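Local coordinates for YscQ-C, type III secretion protein (Yersinia pseudotuberculosis, PDB 3UEP), which forms, as the C-terminal, FliN-like part of YscQ, a component of the Yop type III secretion machinery, at residues His35-Thr38 with Ser39-Pro42; Leu58-Gly62 with Arg63-His67. All coordinates share one frame; numbering follows the deposited sequence.

Contact 1. Residues His35-Thr38 with Ser39-Pro42; sequences HTLT and SLEP
The carbonyl oxygen of Leu-37 is gripped twice: Leu-40 N donates to it over 3.2 Å, and water 1 lies 2.7 Å from it. The three-residue spacing from Leu-37 O to Leu-40 N, with the amide 69° out of the carbonyl plane, is consistent with tightening at the helix end. Water 1 also lies 2.9 Å from Leu-40 O and bridges the two oxygens, linking a carbonyl of the last turn to the chain that leaves it. One residue earlier, Ser-39 N keeps the i to i+4 bond to His-35 O and adds a weak one to Thr-36 O. The hydroxyl of Ser-39 folds back over the helix end: with OG placed between its own backbone N and carbonyl carbon (chi1 65°), it donates to Thr-36 O over 2.7 Å, from above the carbonyl plane. Leu-40 CG lies against the same Thr-36 O at 3.3 Å. The apolar contact is that of Leu-40 CD1 with Leu-37 CD2 at 4.1 Å, the two side chains crossing at a slant. Both leucines continue into the dimer, where Leu-37 packs on Leu-65 and Leu-40 on Leu-58 of the second subunit. The change from four-residue to three-residue bonding, followed by an extended Leu-40, is the geometry of a short helix ending: here the C-terminus of helix 34-39, which presents leucines to the partner chain of the FliN-type dimer.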
loop_
_atom_site.group_PDB
_atom_site.type_symbol
_atom_site.label_atom_id
_atom_site.label_comp_id
_atom_site.label_asym_id
_atom_site.label_seq_id
_atom_site.Cartn_x
_atom_site.Cartn_y
_atom_site.Cartn_z
ATOM N N HIS A 35 13.391 10.772 12.448
ATOM C CA HIS A 35 13.245 12.242 12.451
ATOM C C HIS A 35 12.025 12.633 11.614
ATOM O O HIS A 35 11.209 13.451 12.021
ATOM C CB HIS A 35 14.455 12.934 11.827
ATOM C CG HIS A 35 15.641 13.052 12.732
ATOM N ND1 HIS A 35 15.606 13.737 13.926
ATOM C CD2 HIS A 35 16.911 12.604 12.590
ATOM C CE1 HIS A 35 16.803 13.699 14.491
ATOM N NE2 HIS A 35 17.609 13.019 13.700
ATOM N N THR A 36 11.923 12.046 10.428
ATOM C CA THR A 36 10.840 12.355 9.498
ATOM C C THR A 36 9.472 11.914 10.033
ATOM O O THR A 36 8.524 12.688 9.980
ATOM C CB THR A 36 11.101 11.767 8.085
ATOM O OG1 THR A 36 12.368 12.221 7.613
ATOM C CG2 THR A 36 10.051 12.252 7.102
ATOM N N LEU A 37 9.378 10.704 10.584
ATOM C CA LEU A 37 8.096 10.219 11.126
ATOM C C LEU A 37 7.652 11.001 12.339
ATOM O O LEU A 37 6.468 11.315 12.487
ATOM C CB LEU A 37 8.160 8.738 11.532
ATOM C CG LEU A 37 8.048 7.578 10.546
ATOM C CD1 LEU A 37 8.050 6.290 11.331
ATOM C CD2 LEU A 37 6.787 7.665 9.738
ATOM N N THR A 38 8.591 11.296 13.233
ATOM C CA THR A 38 8.233 12.032 14.449
ATOM C C THR A 38 7.882 13.487 14.165
ATOM O O THR A 38 7.174 14.112 14.939
ATOM C CB THR A 38 9.335 11.994 15.520
ATOM O OG1 THR A 38 8.787 12.475 16.749
ATOM C CG2 THR A 38 10.491 12.880 15.127
ATOM N N SER A 39 8.366 14.034 13.059
ATOM C CA SER A 39 7.993 15.414 12.691
ATOM C C SER A 39 6.636 15.497 11.981
ATOM O O SER A 39 6.104 16.578 11.788
ATOM C CB SER A 39 9.056 16.032 11.794
ATOM O OG SER A 39 9.071 15.306 10.580
ATOM N N LEU A 40 6.071 14.361 11.593
ATOM C CA LEU A 40 4.798 14.383 10.872
ATOM C C LEU A 40 3.677 14.974 11.721
ATOM O O LEU A 40 3.595 14.717 12.922
ATOM C CB LEU A 40 4.420 12.986 10.396
ATOM C CG LEU A 40 5.318 12.423 9.290
ATOM C CD1 LEU A 40 4.766 11.082 8.832
ATOM C CD2 LEU A 40 5.399 13.403 8.119
ATOM N N GLU A 41 2.843 15.804 11.093
ATOM C CA GLU A 41 1.634 16.318 11.724
ATOM C C GLU A 41 0.618 16.646 10.622
ATOM O O GLU A 41 0.966 16.664 9.442
ATOM C CB GLU A 41 1.952 17.545 12.576
ATOM C CG GLU A 41 2.476 18.730 11.798
ATOM C CD GLU A 41 2.934 19.857 12.714
ATOM O OE1 GLU A 41 3.107 19.603 13.926
ATOM O OE2 GLU A 41 3.119 20.995 12.227
ATOM N N PRO A 42 -0.644 16.887 10.999
ATOM C CA PRO A 42 -1.633 17.253 9.974
ATOM C C PRO A 42 -1.156 18.464 9.172
ATOM O O PRO A 42 -0.721 19.466 9.754
ATOM C CB PRO A 42 -2.885 17.587 10.789
ATOM C CG PRO A 42 -2.689 16.838 12.091
ATOM C CD PRO A 42 -1.214 16.887 12.354
HETATM O O HOH W 1 4.459 12.177 14.133
#

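Contact 2. Residues Leu58-Gly62 with Arg63-His67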
loop_
_atom_site.group_PDB
_atom_site.type_symbol
_atom_site.label_atom_id
_atom_site.label_comp_id
_atom_site.label_asym_id
_atom_site.label_seq_id
_atom_site.Cartn_x
_atom_site.Cartn_y
_atom_site.Cartn_z
ATOM N N LEU A 58 0.929 -4.702 -5.469
ATOM C CA LEU A 58 -0.210 -5.467 -5.001
ATOM C C LEU A 58 0.248 -6.437 -3.933
ATOM O O LEU A 58 1.151 -7.235 -4.157
ATOM C CB LEU A 58 -0.857 -6.265 -6.129
ATOM C CG LEU A 58 -1.797 -5.551 -7.096
ATOM C CD1 LEU A 58 -1.018 -4.572 -7.984
ATOM C CD2 LEU A 58 -2.515 -6.604 -7.928
ATOM N N LEU A 59 -0.385 -6.376 -2.772
ATOM C CA LEU A 59 -0.091 -7.318 -1.721
ATOM C C LEU A 59 -1.313 -8.222 -1.540
ATOM O O LEU A 59 -2.448 -7.759 -1.620
ATOM C CB LEU A 59 0.258 -6.583 -0.425
ATOM C CG LEU A 59 1.393 -5.548 -0.497
ATOM C CD1 LEU A 59 1.409 -4.719 0.768
ATOM C CD2 LEU A 59 2.736 -6.207 -0.703
ATOM N N ALA A 60 -1.074 -9.519 -1.361
ATOM C CA ALA A 60 -2.140 -10.468 -1.044
ATOM C C ALA A 60 -1.846 -10.943 0.363
ATOM O O ALA A 60 -0.796 -11.528 0.616
ATOM C CB ALA A 60 -2.150 -11.634 -2.022
ATOM N N ASN A 61 -2.751 -10.642 1.286
ATOM C CA ASN A 61 -2.482 -10.867 2.704
ATOM C C ASN A 61 -1.088 -10.361 3.151
ATOM O O ASN A 61 -0.383 -11.042 3.903
ATOM C CB ASN A 61 -2.666 -12.351 3.057
ATOM C CG ASN A 61 -4.059 -12.877 2.700
ATOM O OD1 ASN A 61 -5.026 -12.116 2.619
ATOM N ND2 ASN A 61 -4.164 -14.190 2.497
ATOM N N GLY A 62 -0.695 -9.176 2.685
ATOM C CA GLY A 62 0.577 -8.584 3.079
ATOM C C GLY A 62 1.858 -9.052 2.387
ATOM O O GLY A 62 2.936 -8.537 2.688
ATOM N N ARG A 63 1.754 -10.018 1.472
ATOM C CA ARG A 63 2.901 -10.483 0.693
ATOM C C ARG A 63 2.810 -9.995 -0.755
ATOM O O ARG A 63 1.733 -9.971 -1.341
ATOM C CB ARG A 63 2.959 -12.010 0.678
ATOM C CG ARG A 63 3.333 -12.666 1.999
ATOM C CD ARG A 63 3.684 -14.140 1.775
ATOM N NE ARG A 63 3.963 -14.857 3.017
ATOM C CZ ARG A 63 3.136 -15.737 3.579
ATOM N NH1 ARG A 63 1.969 -16.022 3.010
ATOM N NH2 ARG A 63 3.478 -16.340 4.710
ATOM N N LEU A 64 3.950 -9.650 -1.339
ATOM C CA LEU A 64 3.989 -9.041 -2.664
ATOM C C LEU A 64 3.442 -9.978 -3.746
ATOM O O LEU A 64 3.950 -11.079 -3.948
ATOM C CB LEU A 64 5.421 -8.603 -3.002
ATOM C CG LEU A 64 5.641 -7.975 -4.379
ATOM C CD1 LEU A 64 4.818 -6.695 -4.503
ATOM C CD2 LEU A 64 7.136 -7.690 -4.641
ATOM N N LEU A 65 2.416 -9.519 -4.456
ATOM C CA LEU A 65 1.745 -10.334 -5.457
ATOM C C LEU A 65 2.035 -9.819 -6.867
ATOM O O LEU A 65 1.961 -10.559 -7.838
ATOM C CB LEU A 65 0.238 -10.318 -5.184
ATOM C CG LEU A 65 -0.742 -10.985 -6.137
ATOM C CD1 LEU A 65 -0.776 -12.461 -5.849
ATOM C CD2 LEU A 65 -2.113 -10.390 -5.930
ATOM N N GLY A 66 2.356 -8.539 -6.985
ATOM C CA GLY A 66 2.627 -7.971 -8.290
ATOM C C GLY A 66 2.728 -6.465 -8.295
ATOM O O GLY A 66 2.629 -5.819 -7.243
ATOM N N HIS A 67 2.918 -5.909 -9.486
ATOM C CA HIS A 67 3.183 -4.481 -9.656
ATOM C C HIS A 67 2.264 -3.929 -10.739
ATOM O O HIS A 67 1.888 -4.633 -11.673
ATOM C CB HIS A 67 4.642 -4.231 -10.047
ATOM C CG HIS A 67 5.643 -4.858 -9.121
ATOM N ND1 HIS A 67 6.268 -4.154 -8.110
ATOM C CD2 HIS A 67 6.149 -6.114 -9.073
ATOM C CE1 HIS A 67 7.111 -4.952 -7.474
ATOM N NE2 HIS A 67 7.058 -6.145 -8.041
#
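Leu-58 faces two residues at once, Leu-65 and Gly-66, and this classic beta bulge shifts the register of the hairpin by one. The evidence lies at Leu-58 O, which accepts a short bond from Leu-65 N (2.6 Å, 163° at the hydrogen) and a weak one from Gly-66 N (3.3 Å). The first donor approaches almost head-on to the carbonyl (C=O...N angle 160°). Leu-58 N returns an almost straight bond to Gly-66 O, 2.7 Å long.

Closer to the turn the ladder is regular. Ala-60 N donates to Arg-63 O at 2.8 Å, and Arg-63 N donates back to Ala-60 O, enclosing a type I' turn through Asn-61 and Gly-62. Both turn residues have positive phi, a backbone setting that suits asparagine and glycine.

The bulge also brings the Leu-65 side chain to the face carrying Leu-58 and Ala-60. Its CG lies anti to the backbone N (chi1 175°), and from there CD2 reaches Ala-60 CB at 4.1 Å and, more loosely, Leu-58 CD2. On the other face, Leu-59 lays its CD2 over the backbone of Leu-64, 3.7 Å from Leu-64 CA.

Strand 20-27 flanks the first arm, bonding through Ser-24 to Leu-59 and through Gln-22 to Asn-61, while Leu-58 also packs on Ile-81 of strand 76-84, which borders the second arm. The hairpin is thus the central pair of the four-stranded antiparallel sheet, set between strands 20-27 and 76-84.

Contact 1 lies at the surface, its centre about 23 Å from the centre of the chain, whereas contact 2 is partly buried, its centre about 6 Å from the centre of the chain. Within one chain they do not touch: their nearest atoms are about 16 Å apart and they share no secondary-structure element. Contact 1 ends a helix through a serine hydroxyl, backbone amides and a bridging water; contact 2 joins two strands by backbone bonds and leucine and alanine packing. The dimer brings them together, since the helix end of one subunit packs on the hairpin leucines of the other. A peripheral helix end in one chain therefore meets the central hairpin of its partner.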